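Local coordinates for protein alpha-glucosidase (Bacteroides thetaiotaomicron, PDB 5XFM) that probably hydrolyses both beta-L-arabinopyranosides and alpha-galactosides, acting as a bifunctional, calcium-binding glycoside hydrolase of family 97, at residues Trp206-Glu211 with Arg481-Ser486; Pro271-Thr276 with His477-Asn482; Tyr326-Ile331 with Gly396-Lys401; Leu358-Ser363 with Met389-Ser394. The protein carries 1 engineered substitution. One frame throughout, in Å; residues are numbered along the deposited sequence.

Contact 1. Residues Trp206-Glu211 with Arg481-Ser486; sequences WVLVSE and RNTVGS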
loop_
_atom_site.group_PDB
_atom_site.type_symbol
_atom_site.label_atom_id
_atom_site.label_comp_id
_atom_site.label_asym_id
_atom_site.label_seq_id
_atom_site.Cartn_x
_atom_site.Cartn_y
_atom_site.Cartn_z
ATOM N N TRP A 206 -17.397 -4.363 8.327
ATOM C CA TRP A 206 -16.506 -4.200 7.188
ATOM C C TRP A 206 -15.584 -5.396 6.945
ATOM O O TRP A 206 -15.149 -6.077 7.882
ATOM C CB TRP A 206 -15.650 -2.939 7.372
ATOM C CG TRP A 206 -16.439 -1.683 7.629
ATOM C CD1 TRP A 206 -16.934 -1.252 8.827
ATOM C CD2 TRP A 206 -16.834 -0.705 6.657
ATOM N NE1 TRP A 206 -17.602 -0.063 8.663
ATOM C CE2 TRP A 206 -17.554 0.294 7.339
ATOM C CE3 TRP A 206 -16.640 -0.575 5.276
ATOM C CZ2 TRP A 206 -18.087 1.410 6.685
ATOM C CZ3 TRP A 206 -17.166 0.533 4.630
ATOM C CH2 TRP A 206 -17.883 1.509 5.336
ATOM N N VAL A 207 -15.266 -5.610 5.673
ATOM C CA VAL A 207 -14.314 -6.633 5.253
ATOM C C VAL A 207 -13.301 -6.085 4.230
ATOM O O VAL A 207 -13.683 -5.480 3.245
ATOM C CB VAL A 207 -15.034 -7.838 4.637
ATOM C CG1 VAL A 207 -14.023 -8.808 4.031
ATOM C CG2 VAL A 207 -15.913 -8.537 5.682
ATOM N N LEU A 208 -12.011 -6.285 4.475
ATOM C CA LEU A 208 -10.968 -5.942 3.513
ATOM C C LEU A 208 -10.241 -7.190 3.017
ATOM O O LEU A 208 -9.618 -7.910 3.800
ATOM C CB LEU A 208 -9.961 -4.985 4.137
ATOM C CG LEU A 208 -8.847 -4.485 3.213
ATOM C CD1 LEU A 208 -9.347 -3.436 2.209
ATOM C CD2 LEU A 208 -7.671 -3.965 4.027
ATOM N N VAL A 209 -10.324 -7.442 1.716
ATOM C CA VAL A 209 -9.686 -8.601 1.094
ATOM C C VAL A 209 -8.359 -8.212 0.444
ATOM O O VAL A 209 -8.302 -7.263 -0.336
ATOM C CB VAL A 209 -10.611 -9.236 0.034
ATOM C CG1 VAL A 209 -9.891 -10.304 -0.759
ATOM C CG2 VAL A 209 -11.870 -9.795 0.699
ATOM N N SER A 210 -7.287 -8.926 0.773
ATOM C CA SER A 210 -6.006 -8.660 0.123
ATOM C C SER A 210 -5.142 -9.912 0.060
ATOM O O SER A 210 -5.636 -11.021 0.230
ATOM C CB SER A 210 -5.258 -7.540 0.844
ATOM O OG SER A 210 -4.282 -6.960 -0.007
ATOM N N GLU A 211 -3.856 -9.736 -0.206
ATOM C CA GLU A 211 -2.927 -10.859 -0.166
ATOM C C GLU A 211 -1.546 -10.364 0.243
ATOM O O GLU A 211 -1.182 -9.212 -0.021
ATOM C CB GLU A 211 -2.862 -11.570 -1.523
ATOM C CG GLU A 211 -2.013 -10.851 -2.554
ATOM C CD GLU A 211 -1.906 -11.598 -3.868
ATOM O OE1 GLU A 211 -2.047 -12.838 -3.865
ATOM O OE2 GLU A 211 -1.683 -10.931 -4.905
ATOM N N ARG A 481 -5.866 1.462 0.261
ATOM C CA ARG A 481 -4.546 1.277 -0.350
ATOM C C ARG A 481 -3.404 1.332 0.664
ATOM O O ARG A 481 -2.526 0.472 0.666
ATOM C CB ARG A 481 -4.305 2.319 -1.449
ATOM C CG ARG A 481 -2.837 2.473 -1.874
ATOM C CD ARG A 481 -2.226 1.191 -2.451
ATOM N NE ARG A 481 -0.828 1.406 -2.820
ATOM C CZ ARG A 481 0.193 1.350 -1.970
ATOM N NH1 ARG A 481 -0.013 1.042 -0.694
ATOM N NH2 ARG A 481 1.427 1.592 -2.399
ATOM N N ASN A 482 -3.429 2.342 1.523
ATOM C CA ASN A 482 -2.309 2.617 2.411
ATOM C C ASN A 482 -2.314 1.756 3.686
ATOM O O ASN A 482 -1.279 1.600 4.345
ATOM C CB ASN A 482 -2.298 4.121 2.734
ATOM C CG ASN A 482 -0.980 4.595 3.309
ATOM O OD1 ASN A 482 -0.936 5.568 4.057
ATOM N ND2 ASN A 482 0.104 3.906 2.966
ATOM N N THR A 483 -3.466 1.173 4.024
ATOM C CA THR A 483 -3.578 0.353 5.233
ATOM C C THR A 483 -2.788 -0.957 5.125
ATOM O O THR A 483 -2.378 -1.520 6.137
ATOM C CB THR A 483 -5.070 0.026 5.579
ATOM O OG1 THR A 483 -5.190 -0.278 6.968
ATOM C CG2 THR A 483 -5.606 -1.153 4.774
ATOM N N VAL A 484 -2.588 -1.459 3.913
ATOM C CA VAL A 484 -1.834 -2.699 3.748
ATOM C C VAL A 484 -0.374 -2.459 3.380
ATOM O O VAL A 484 0.388 -3.414 3.228
ATOM C CB VAL A 484 -2.454 -3.611 2.663
ATOM C CG1 VAL A 484 -3.900 -3.953 3.010
ATOM C CG2 VAL A 484 -2.366 -2.948 1.304
ATOM N N GLY A 485 0.024 -1.199 3.225
ATOM C CA GLY A 485 1.402 -0.929 2.854
ATOM C C GLY A 485 1.778 0.508 2.548
ATOM O O GLY A 485 0.914 1.360 2.307
ATOM N N SER A 486 3.087 0.762 2.536
ATOM C CA SER A 486 3.629 2.087 2.256
ATOM C C SER A 486 3.140 2.622 0.926
ATOM O O SER A 486 3.152 1.921 -0.088
ATOM C CB SER A 486 5.160 2.064 2.262
ATOM O OG SER A 486 5.676 1.807 3.547
#
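Leu208 sets its CG trans to the backbone N (chi1 -177°). Its chi2 places CD1 at 75°, which leaves CD2 as the extended branch, pointing at Thr483 and Val484. Thr483 has its OG1 trans to the backbone N (chi1 -157°). This leaves CG2 wedged between the N and the carbonyl carbon, and CG2 is the branch that faces the strand. Leu208 CD2 and Thr483 CG2 meet methyl to methyl, tip to tip, at 3.6 Å. Leu208 CD2 also touches Val484 CG1 at 3.9 Å, the two side chains running at a slant to each other. Further along the strand, Ser210 OG comes only to 4.3 Å from Val484 CG1.

Strand 206-212 belongs to the nine-stranded antiparallel sheet of the N-terminal part. Segment 481-486 is part of a long connection in the TIM-barrel part. Thr483 turns its hydroxyl elsewhere and hydrogen-bonds Ile272 O through OG1. On the far side of the turn, Arg481 NH2 holds Ser486 O at 2.9 Å, with the oxygen close to the guanidinium plane. Thr483 OG1 and the Arg481 guanidinium thus bond away from the strand. What joins strand to loop is a small, buried methyl contact, held by van der Waals forces alone.

Contact 2. Residues Pro271-Thr276 with His477-Asn482; sequences PIVETT and HPFIRN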
loop_
_atom_site.group_PDB
_atom_site.type_symbol
_atom_site.label_atom_id
_atom_site.label_comp_id
_atom_site.label_asym_id
_atom_site.label_seq_id
_atom_site.Cartn_x
_atom_site.Cartn_y
_atom_site.Cartn_z
ATOM N N PRO A 271 -10.501 -1.966 13.019
ATOM C CA PRO A 271 -9.568 -3.043 12.653
ATOM C C PRO A 271 -9.084 -2.957 11.202
ATOM O O PRO A 271 -7.985 -3.415 10.892
ATOM C CB PRO A 271 -10.398 -4.307 12.875
ATOM C CG PRO A 271 -11.821 -3.853 12.705
ATOM C CD PRO A 271 -11.845 -2.493 13.323
ATOM N N ILE A 272 -9.905 -2.384 10.330
ATOM C CA ILE A 272 -9.521 -2.135 8.941
ATOM C C ILE A 272 -8.313 -1.212 8.856
ATOM O O ILE A 272 -7.331 -1.502 8.171
ATOM C CB ILE A 272 -10.678 -1.506 8.153
ATOM C CG1 ILE A 272 -11.916 -2.401 8.228
ATOM C CG2 ILE A 272 -10.279 -1.280 6.711
ATOM C CD1 ILE A 272 -11.774 -3.689 7.456
ATOM N N VAL A 273 -8.385 -0.105 9.582
ATOM C CA VAL A 273 -7.323 0.886 9.549
ATOM C C VAL A 273 -6.074 0.425 10.296
ATOM O O VAL A 273 -4.952 0.690 9.849
ATOM C CB VAL A 273 -7.830 2.226 10.134
ATOM C CG1 VAL A 273 -6.693 3.197 10.383
ATOM C CG2 VAL A 273 -8.889 2.828 9.208
ATOM N N GLU A 274 -6.267 -0.331 11.378
ATOM C CA GLU A 274 -5.162 -0.694 12.263
ATOM C C GLU A 274 -4.571 -2.081 12.020
ATOM O O GLU A 274 -3.692 -2.513 12.770
ATOM C CB GLU A 274 -5.614 -0.603 13.724
ATOM C CG GLU A 274 -5.853 0.813 14.215
ATOM C CD GLU A 274 -6.337 0.860 15.654
ATOM O OE1 GLU A 274 -6.235 -0.168 16.360
ATOM O OE2 GLU A 274 -6.803 1.936 16.086
ATOM N N THR A 275 -5.050 -2.772 10.989
ATOM C CA THR A 275 -4.606 -4.137 10.705
ATOM C C THR A 275 -3.109 -4.228 10.399
ATOM O O THR A 275 -2.527 -3.336 9.768
ATOM C CB THR A 275 -5.382 -4.752 9.518
ATOM O OG1 THR A 275 -5.012 -6.128 9.366
ATOM C CG2 THR A 275 -5.088 -4.007 8.216
ATOM N N THR A 276 -2.491 -5.311 10.866
ATOM C CA THR A 276 -1.095 -5.592 10.561
ATOM C C THR A 276 -0.920 -6.934 9.858
ATOM O O THR A 276 0.198 -7.423 9.712
ATOM C CB THR A 276 -0.217 -5.560 11.830
ATOM O OG1 THR A 276 -0.757 -6.446 12.817
ATOM C CG2 THR A 276 -0.164 -4.152 12.403
ATOM N N HIS A 477 -7.727 6.349 1.162
ATOM C CA HIS A 477 -6.447 5.648 1.348
ATOM C C HIS A 477 -6.146 5.029 2.721
ATOM O O HIS A 477 -5.653 3.904 2.773
ATOM C CB HIS A 477 -5.306 6.594 0.981
ATOM C CG HIS A 477 -5.345 7.025 -0.450
ATOM N ND1 HIS A 477 -5.788 6.195 -1.457
ATOM C CD2 HIS A 477 -5.052 8.209 -1.035
ATOM C CE1 HIS A 477 -5.744 6.843 -2.608
ATOM N NE2 HIS A 477 -5.299 8.065 -2.379
ATOM N N PRO A 478 -6.442 5.733 3.827
ATOM C CA PRO A 478 -6.134 5.089 5.107
ATOM C C PRO A 478 -6.962 3.833 5.379
ATOM O O PRO A 478 -6.549 3.008 6.192
ATOM C CB PRO A 478 -6.438 6.184 6.140
ATOM C CG PRO A 478 -7.207 7.225 5.415
ATOM C CD PRO A 478 -6.768 7.159 4.001
ATOM N N PHE A 479 -8.111 3.707 4.721
ATOM C CA PHE A 479 -8.968 2.534 4.869
ATOM C C PHE A 479 -8.602 1.398 3.903
ATOM O O PHE A 479 -8.937 0.235 4.151
ATOM C CB PHE A 479 -10.441 2.911 4.650
ATOM C CG PHE A 479 -10.974 3.941 5.619
ATOM C CD1 PHE A 479 -11.093 5.272 5.240
ATOM C CD2 PHE A 479 -11.384 3.575 6.891
ATOM C CE1 PHE A 479 -11.595 6.216 6.121
ATOM C CE2 PHE A 479 -11.884 4.513 7.774
ATOM C CZ PHE A 479 -11.990 5.837 7.388
ATOM N N ILE A 480 -7.935 1.733 2.798
ATOM C CA ILE A 480 -7.728 0.764 1.718
ATOM C C ILE A 480 -6.263 0.663 1.247
ATOM O O ILE A 480 -5.495 -0.135 1.781
ATOM C CB ILE A 480 -8.643 1.084 0.501
ATOM C CG1 ILE A 480 -10.101 1.216 0.957
ATOM C CG2 ILE A 480 -8.540 -0.000 -0.567
ATOM C CD1 ILE A 480 -11.074 1.575 -0.132
ATOM N N ARG A 481 -5.866 1.462 0.261
ATOM C CA ARG A 481 -4.546 1.277 -0.350
ATOM C C ARG A 481 -3.404 1.332 0.664
ATOM O O ARG A 481 -2.526 0.472 0.666
ATOM C CB ARG A 481 -4.305 2.319 -1.449
ATOM C CG ARG A 481 -2.837 2.473 -1.874
ATOM C CD ARG A 481 -2.226 1.191 -2.451
ATOM N NE ARG A 481 -0.828 1.406 -2.820
ATOM C CZ ARG A 481 0.193 1.350 -1.970
ATOM N NH1 ARG A 481 -0.013 1.042 -0.694
ATOM N NH2 ARG A 481 1.427 1.592 -2.399
ATOM N N ASN A 482 -3.429 2.342 1.523
ATOM C CA ASN A 482 -2.309 2.617 2.411
ATOM C C ASN A 482 -2.314 1.756 3.686
ATOM O O ASN A 482 -1.279 1.600 4.345
ATOM C CB ASN A 482 -2.298 4.121 2.734
ATOM C CG ASN A 482 -0.980 4.595 3.309
ATOM O OD1 ASN A 482 -0.936 5.568 4.057
ATOM N ND2 ASN A 482 0.104 3.906 2.966
HETATM O O HOH W 1 -4.103 2.568 7.453
#
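Val273 and Phe479 come together where helix 270-274, just after the last strand of the N-terminal antiparallel sheet, meets a loop of the TIM-barrel part. Their CA atoms, 5.2 Å apart, are the nearest pair across the two segments.

The tight part is made by two methyls, one on a ring and one on a carbonyl oxygen. Val273 has CG2 trans to its carbonyl carbon, and this methyl presses on the Phe479 ring at CD2, 3.5 Å away, coming in at a slant. Beside it, Ile272 CG2 packs against Phe479 O at 3.3 Å. The same carbon lies trans to the Ile272 backbone N (chi1 -57° for the other branch, CG1), and CG1 leads off toward strand 206-212. Val568 of strand 567-574 touches both Pro478 and Phe479.

The loop keeps its shape through His477 O, which accepts from Ile480 N at 3.1 Å and from Asn482 N at 3.0 Å. The two donors reach it from opposite faces of the carbonyl plane.

The looser part lies beside Pro478, whose ring stays clear of the helix. There one water bridges the two backbones, donating to Pro478 O at 2.8 Å and to Val273 O at 3.2 Å.

Contact 3. Residues Tyr326-Ile331 with Gly396-Lys401; sequences YEYALI and GVKGIK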
loop_
_atom_site.group_PDB
_atom_site.type_symbol
_atom_site.label_atom_id
_atom_site.label_comp_id
_atom_site.label_asym_id
_atom_site.label_seq_id
_atom_site.Cartn_x
_atom_site.Cartn_y
_atom_site.Cartn_z
ATOM N N TYR A 326 15.950 18.846 5.184
ATOM C CA TYR A 326 15.522 17.554 4.657
ATOM C C TYR A 326 16.723 16.671 4.347
ATOM O O TYR A 326 17.784 17.163 3.947
ATOM C CB TYR A 326 14.649 17.730 3.411
ATOM C CG TYR A 326 13.199 18.035 3.726
ATOM C CD1 TYR A 326 12.799 18.337 5.024
ATOM C CD2 TYR A 326 12.227 17.993 2.734
ATOM C CE1 TYR A 326 11.478 18.608 5.319
ATOM C CE2 TYR A 326 10.902 18.261 3.021
ATOM C CZ TYR A 326 10.535 18.567 4.314
ATOM O OH TYR A 326 9.221 18.836 4.606
ATOM N N GLU A 327 16.543 15.368 4.550
ATOM C CA GLU A 327 17.613 14.392 4.369
ATOM C C GLU A 327 17.948 14.110 2.914
ATOM O O GLU A 327 19.090 13.784 2.593
ATOM C CB GLU A 327 17.271 13.074 5.071
ATOM C CG GLU A 327 17.244 13.151 6.587
ATOM C CD GLU A 327 16.055 13.918 7.128
ATOM O OE1 GLU A 327 14.942 13.753 6.583
ATOM O OE2 GLU A 327 16.233 14.685 8.099
ATOM N N TYR A 328 16.953 14.187 2.041
ATOM C CA TYR A 328 17.143 13.728 0.669
ATOM C C TYR A 328 16.686 14.721 -0.389
ATOM O O TYR A 328 15.930 15.656 -0.114
ATOM C CB TYR A 328 16.436 12.383 0.469
ATOM C CG TYR A 328 16.994 11.294 1.368
ATOM C CD1 TYR A 328 18.298 10.834 1.206
ATOM C CD2 TYR A 328 16.235 10.761 2.400
ATOM C CE1 TYR A 328 18.818 9.858 2.033
ATOM C CE2 TYR A 328 16.748 9.783 3.232
ATOM C CZ TYR A 328 18.036 9.338 3.045
ATOM O OH TYR A 328 18.548 8.370 3.874
ATOM N N ALA A 329 17.215 14.525 -1.592
ATOM C CA ALA A 329 16.699 15.142 -2.798
ATOM C C ALA A 329 16.543 14.073 -3.874
ATOM O O ALA A 329 17.482 13.327 -4.165
ATOM C CB ALA A 329 17.620 16.261 -3.281
ATOM N N LEU A 330 15.352 13.995 -4.456
ATOM C CA LEU A 330 15.064 13.043 -5.526
ATOM C C LEU A 330 15.261 13.679 -6.898
ATOM O O LEU A 330 14.622 14.677 -7.220
ATOM C CB LEU A 330 13.633 12.515 -5.403
ATOM C CG LEU A 330 13.070 11.780 -6.627
ATOM C CD1 LEU A 330 13.894 10.538 -6.985
ATOM C CD2 LEU A 330 11.605 11.415 -6.407
ATOM N N ILE A 331 16.166 13.113 -7.690
ATOM C CA ILE A 331 16.368 13.560 -9.064
ATOM C C ILE A 331 15.645 12.596 -10.003
ATOM O O ILE A 331 15.939 11.400 -10.014
ATOM C CB ILE A 331 17.867 13.653 -9.421
ATOM C CG1 ILE A 331 18.580 14.612 -8.458
ATOM C CG2 ILE A 331 18.048 14.093 -10.868
ATOM C CD1 ILE A 331 20.061 14.828 -8.770
ATOM N N GLY A 396 28.052 7.220 -3.303
ATOM C CA GLY A 396 27.380 7.476 -2.044
ATOM C C GLY A 396 25.917 7.862 -2.211
ATOM O O GLY A 396 25.324 8.462 -1.315
ATOM N N VAL A 397 25.337 7.540 -3.363
ATOM C CA VAL A 397 23.899 7.710 -3.554
ATOM C C VAL A 397 23.222 6.755 -2.580
ATOM O O VAL A 397 23.694 5.637 -2.380
ATOM C CB VAL A 397 23.456 7.425 -5.014
ATOM C CG1 VAL A 397 21.940 7.538 -5.162
ATOM C CG2 VAL A 397 24.156 8.379 -5.983
ATOM N N LYS A 398 22.144 7.213 -1.952
ATOM C CA LYS A 398 21.503 6.483 -0.870
ATOM C C LYS A 398 20.202 5.783 -1.247
ATOM O O LYS A 398 19.676 4.996 -0.462
ATOM C CB LYS A 398 21.237 7.430 0.300
ATOM C CG LYS A 398 22.494 7.948 0.973
ATOM C CD LYS A 398 23.399 6.782 1.346
ATOM C CE LYS A 398 24.202 7.074 2.593
ATOM N NZ LYS A 398 24.764 5.820 3.171
ATOM N N GLY A 399 19.668 6.075 -2.426
ATOM C CA GLY A 399 18.416 5.461 -2.823
ATOM C C GLY A 399 18.128 5.505 -4.306
ATOM O O GLY A 399 18.707 6.310 -5.038
ATOM N N ILE A 400 17.249 4.614 -4.757
ATOM C CA ILE A 400 16.794 4.651 -6.137
ATOM C C ILE A 400 15.276 4.575 -6.247
ATOM O O ILE A 400 14.602 3.917 -5.444
ATOM C CB ILE A 400 17.403 3.520 -6.985
ATOM C CG1 ILE A 400 17.130 2.153 -6.364
ATOM C CG2 ILE A 400 18.880 3.744 -7.159
ATOM C CD1 ILE A 400 17.512 1.004 -7.274
ATOM N N LYS A 401 14.750 5.272 -7.248
ATOM C CA LYS A 401 13.336 5.206 -7.578
ATOM C C LYS A 401 13.172 4.495 -8.917
ATOM O O LYS A 401 13.594 5.020 -9.953
ATOM C CB LYS A 401 12.728 6.611 -7.620
ATOM C CG LYS A 401 11.282 6.665 -8.094
ATOM C CD LYS A 401 10.788 8.092 -8.176
ATOM C CE LYS A 401 9.399 8.159 -8.774
ATOM N NZ LYS A 401 8.888 9.548 -8.890
#
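Tyr328 and Lys398 face each other with CA atoms 8.6 Å apart, and Leu330 and Lys401 with CA atoms 8.3 Å apart, because strand 357-363 runs between strands 328-331 and 399-403 in the parallel sheet. This is the sheet of the TIM-barrel part, and the contact reaches from strand 328-331 past the strand between to strand 399-403 and the residues just before it.

Tyr328 CE1 touches Lys398 CB at 3.8 Å, the side chains crossing at about a right angle. The Lys398 chain bends at chi2 and chi3, and its end leads away. Tyr328 OH is hydrogen-bonded to Arg293 O, and the ring of Phe359, from the strand between, meets the Tyr328 ring edge-to-face. Gly396, with positive phi, is the C-prime residue of the Schellman motif that ends helix 382-395.

At the other end Lys401 is fully stretched, CG trans to the backbone N (chi1 174°), and passes crosswise over Leu330. Its side chain is about 7 Å from the bound calcium, and its amine makes a long, weak ion pair with Asp332. Leu330 grips the aliphatic part of the lysine with both methyls: CD2 lies 3.9 Å and CD1 4.1 Å from Lys401 CD.

Contact 4. Residues Leu358-Ser363 with Met389-Ser394; sequences LFLWYS and MKWLQS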
loop_
_atom_site.group_PDB
_atom_site.type_symbol
_atom_site.label_atom_id
_atom_site.label_comp_id
_atom_site.label_asym_id
_atom_site.label_seq_id
_atom_site.Cartn_x
_atom_site.Cartn_y
_atom_site.Cartn_z
ATOM N N LEU A 358 21.203 11.890 -2.121
ATOM C CA LEU A 358 20.333 11.787 -3.290
ATOM C C LEU A 358 19.644 10.437 -3.501
ATOM O O LEU A 358 20.163 9.379 -3.142
ATOM C CB LEU A 358 21.118 12.124 -4.560
ATOM C CG LEU A 358 21.836 13.465 -4.609
ATOM C CD1 LEU A 358 22.495 13.621 -5.957
ATOM C CD2 LEU A 358 20.850 14.594 -4.363
ATOM N N PHE A 359 18.450 10.510 -4.079
ATOM C CA PHE A 359 17.788 9.362 -4.685
ATOM C C PHE A 359 17.804 9.589 -6.183
ATOM O O PHE A 359 17.540 10.705 -6.640
ATOM C CB PHE A 359 16.351 9.212 -4.194
ATOM C CG PHE A 359 16.211 8.455 -2.912
ATOM C CD1 PHE A 359 16.774 8.938 -1.743
ATOM C CD2 PHE A 359 15.456 7.289 -2.857
ATOM C CE1 PHE A 359 16.621 8.260 -0.556
ATOM C CE2 PHE A 359 15.296 6.605 -1.666
ATOM C CZ PHE A 359 15.879 7.089 -0.516
ATOM N N LEU A 360 18.124 8.556 -6.951
ATOM C CA LEU A 360 18.104 8.683 -8.403
ATOM C C LEU A 360 17.033 7.803 -9.050
ATOM O O LEU A 360 16.802 6.661 -8.622
ATOM C CB LEU A 360 19.477 8.356 -8.991
ATOM C CG LEU A 360 20.610 9.289 -8.560
ATOM C CD1 LEU A 360 21.897 8.954 -9.299
ATOM C CD2 LEU A 360 20.212 10.740 -8.796
ATOM N N TRP A 361 16.377 8.372 -10.065
ATOM C CA TRP A 361 15.334 7.715 -10.853
ATOM C C TRP A 361 15.911 6.752 -11.883
ATOM O O TRP A 361 16.855 7.086 -12.607
ATOM C CB TRP A 361 14.469 8.764 -11.571
ATOM C CG TRP A 361 13.217 8.227 -12.231
ATOM C CD1 TRP A 361 11.951 8.222 -11.705
ATOM C CD2 TRP A 361 13.099 7.657 -13.547
ATOM N NE1 TRP A 361 11.062 7.672 -12.602
ATOM C CE2 TRP A 361 11.741 7.318 -13.738
ATOM C CE3 TRP A 361 14.008 7.393 -14.574
ATOM C CZ2 TRP A 361 11.276 6.733 -14.915
ATOM C CZ3 TRP A 361 13.545 6.808 -15.736
ATOM C CH2 TRP A 361 12.192 6.483 -15.897
ATOM N N TYR A 362 15.355 5.548 -11.930
ATOM C CA TYR A 362 15.663 4.589 -12.986
ATOM C C TYR A 362 14.388 3.989 -13.549
ATOM O O TYR A 362 13.415 3.816 -12.819
ATOM C CB TYR A 362 16.574 3.470 -12.461
ATOM C CG TYR A 362 18.028 3.856 -12.317
ATOM C CD1 TYR A 362 18.468 4.588 -11.222
ATOM C CD2 TYR A 362 18.965 3.480 -13.277
ATOM C CE1 TYR A 362 19.800 4.945 -11.091
ATOM C CE2 TYR A 362 20.298 3.833 -13.153
ATOM C CZ TYR A 362 20.707 4.566 -12.059
ATOM O OH TYR A 362 22.029 4.919 -11.931
ATOM N N SER A 363 14.387 3.654 -14.836
ATOM C CA SER A 363 13.325 2.805 -15.358
ATOM C C SER A 363 13.716 1.354 -15.125
ATOM O O SER A 363 14.869 0.969 -15.344
ATOM C CB SER A 363 13.061 3.053 -16.845
ATOM O OG SER A 363 11.917 2.320 -17.282
ATOM N N MET A 389 24.934 -0.188 -9.765
ATOM C CA MET A 389 24.801 -0.047 -8.318
ATOM C C MET A 389 26.155 0.097 -7.618
ATOM O O MET A 389 26.260 0.731 -6.566
ATOM C CB MET A 389 24.027 -1.239 -7.747
ATOM C CG MET A 389 22.514 -1.154 -7.958
ATOM S SD MET A 389 21.589 -2.626 -7.425
ATOM C CE MET A 389 19.926 -2.158 -7.910
ATOM N N LYS A 390 27.180 -0.520 -8.194
ATOM C CA LYS A 390 28.556 -0.291 -7.769
ATOM C C LYS A 390 28.916 1.178 -7.955
ATOM O O LYS A 390 29.497 1.806 -7.058
ATOM C CB LYS A 390 29.526 -1.177 -8.560
ATOM C CG LYS A 390 30.973 -1.033 -8.132
ATOM C CD LYS A 390 31.507 -2.339 -7.559
ATOM C CE LYS A 390 33.034 -2.336 -7.475
ATOM N NZ LYS A 390 33.694 -2.054 -8.781
ATOM N N TRP A 391 28.596 1.714 -9.135
ATOM C CA TRP A 391 28.811 3.147 -9.372
ATOM C C TRP A 391 28.052 4.003 -8.341
ATOM O O TRP A 391 28.635 4.902 -7.716
ATOM C CB TRP A 391 28.399 3.534 -10.796
ATOM C CG TRP A 391 28.487 5.007 -11.089
ATOM C CD1 TRP A 391 29.627 5.733 -11.300
ATOM C CD2 TRP A 391 27.394 5.929 -11.228
ATOM N NE1 TRP A 391 29.310 7.051 -11.550
ATOM C CE2 TRP A 391 27.947 7.196 -11.514
ATOM C CE3 TRP A 391 26.005 5.808 -11.138
ATOM C CZ2 TRP A 391 27.158 8.330 -11.704
ATOM C CZ3 TRP A 391 25.218 6.934 -11.325
ATOM C CH2 TRP A 391 25.798 8.178 -11.605
ATOM N N LEU A 392 26.763 3.710 -8.157
ATOM C CA LEU A 392 25.928 4.444 -7.203
ATOM C C LEU A 392 26.551 4.461 -5.822
ATOM O O LEU A 392 26.684 5.524 -5.212
ATOM C CB LEU A 392 24.515 3.842 -7.101
ATOM C CG LEU A 392 23.385 4.158 -8.099
ATOM C CD1 LEU A 392 23.819 4.053 -9.515
ATOM C CD2 LEU A 392 22.198 3.247 -7.892
ATOM N N GLN A 393 26.957 3.283 -5.352
ATOM C CA GLN A 393 27.517 3.140 -4.020
ATOM C C GLN A 393 28.849 3.856 -3.875
ATOM O O GLN A 393 29.120 4.487 -2.850
ATOM C CB GLN A 393 27.707 1.665 -3.687
ATOM C CG GLN A 393 28.095 1.409 -2.251
ATOM C CD GLN A 393 28.307 -0.058 -1.981
ATOM O OE1 GLN A 393 28.632 -0.822 -2.891
ATOM N NE2 GLN A 393 28.104 -0.468 -0.737
ATOM N N SER A 394 29.681 3.754 -4.903
ATOM C CA SER A 394 30.950 4.471 -4.921
ATOM C C SER A 394 30.717 5.987 -4.838
ATOM O O SER A 394 31.514 6.712 -4.240
ATOM C CB SER A 394 31.750 4.109 -6.176
ATOM O OG SER A 394 31.265 4.803 -7.313
#
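The beta-alpha-beta unit of strand 357-363, helix 382-395 and strand 399-403 is packed here by Leu360 and Tyr362 from the strand against Trp391 and Leu392 from the helix. The two segments run nearly antiparallel, at 159°, with their axes 11.3 Å apart. Leu360 and Leu392 have the closest CA atoms, 9.0 Å apart.

Tyr362 makes the tightest touch. Its hydroxyl meets Leu392 CD1, with OH to CD1 only 3.1 Å, which is close for an oxygen and a methyl. Ring atom CZ lies 4.1 Å from the same methyl, which comes to the ring at a slant. The two side chains reach in from opposite directions. Leu392 has CG trans to its carbonyl carbon (chi1 -82°), and the next torsion swings CD1 forward to the tyrosine.

In the parallel barrel sheet, strands 357-363 and 399-403 are direct neighbours. The helix joins them and lies over one face of the sheet, where Leu392 also touches Ile400 of the second strand. Helix 341-353 is beside it: Met344 touches both Leu360 and Trp391.

Trp391 has CG trans to the backbone N (chi1 175°), which points the six-membered ring, CZ3 foremost, at the strand. Tyr362 OH sits at the edge of the indole, near its plane, 3.8 Å from CZ3. Leu360 CD1 reaches the same Trp391 CZ3 more loosely, at 4.4 Å. One turn further along the helix, Ser394 OG donates to Trp391 O at 2.7 Å.

In the fold
From the N terminus, contact 1 opens first, on strand 206-212 of the antiparallel sheet. Contact 2 opens next, on helix 270-274. Both close far along the chain on one loop, sharing Arg481 and Asn482. They tie the N-terminal sheet and the helix after it to the TIM-barrel part. The loops of contacts 3 and 4 lie wholly within these two long ones. Contact 3 opens at 326-331 and closes at 396-401, and contact 4 opens and closes between those segments. Contacts 3 and 4 meet on strands 357-363 and 399-403 of the barrel sheet, with centres 9 Å apart, and lie 28 to 32 Å from the first pair, centre to centre.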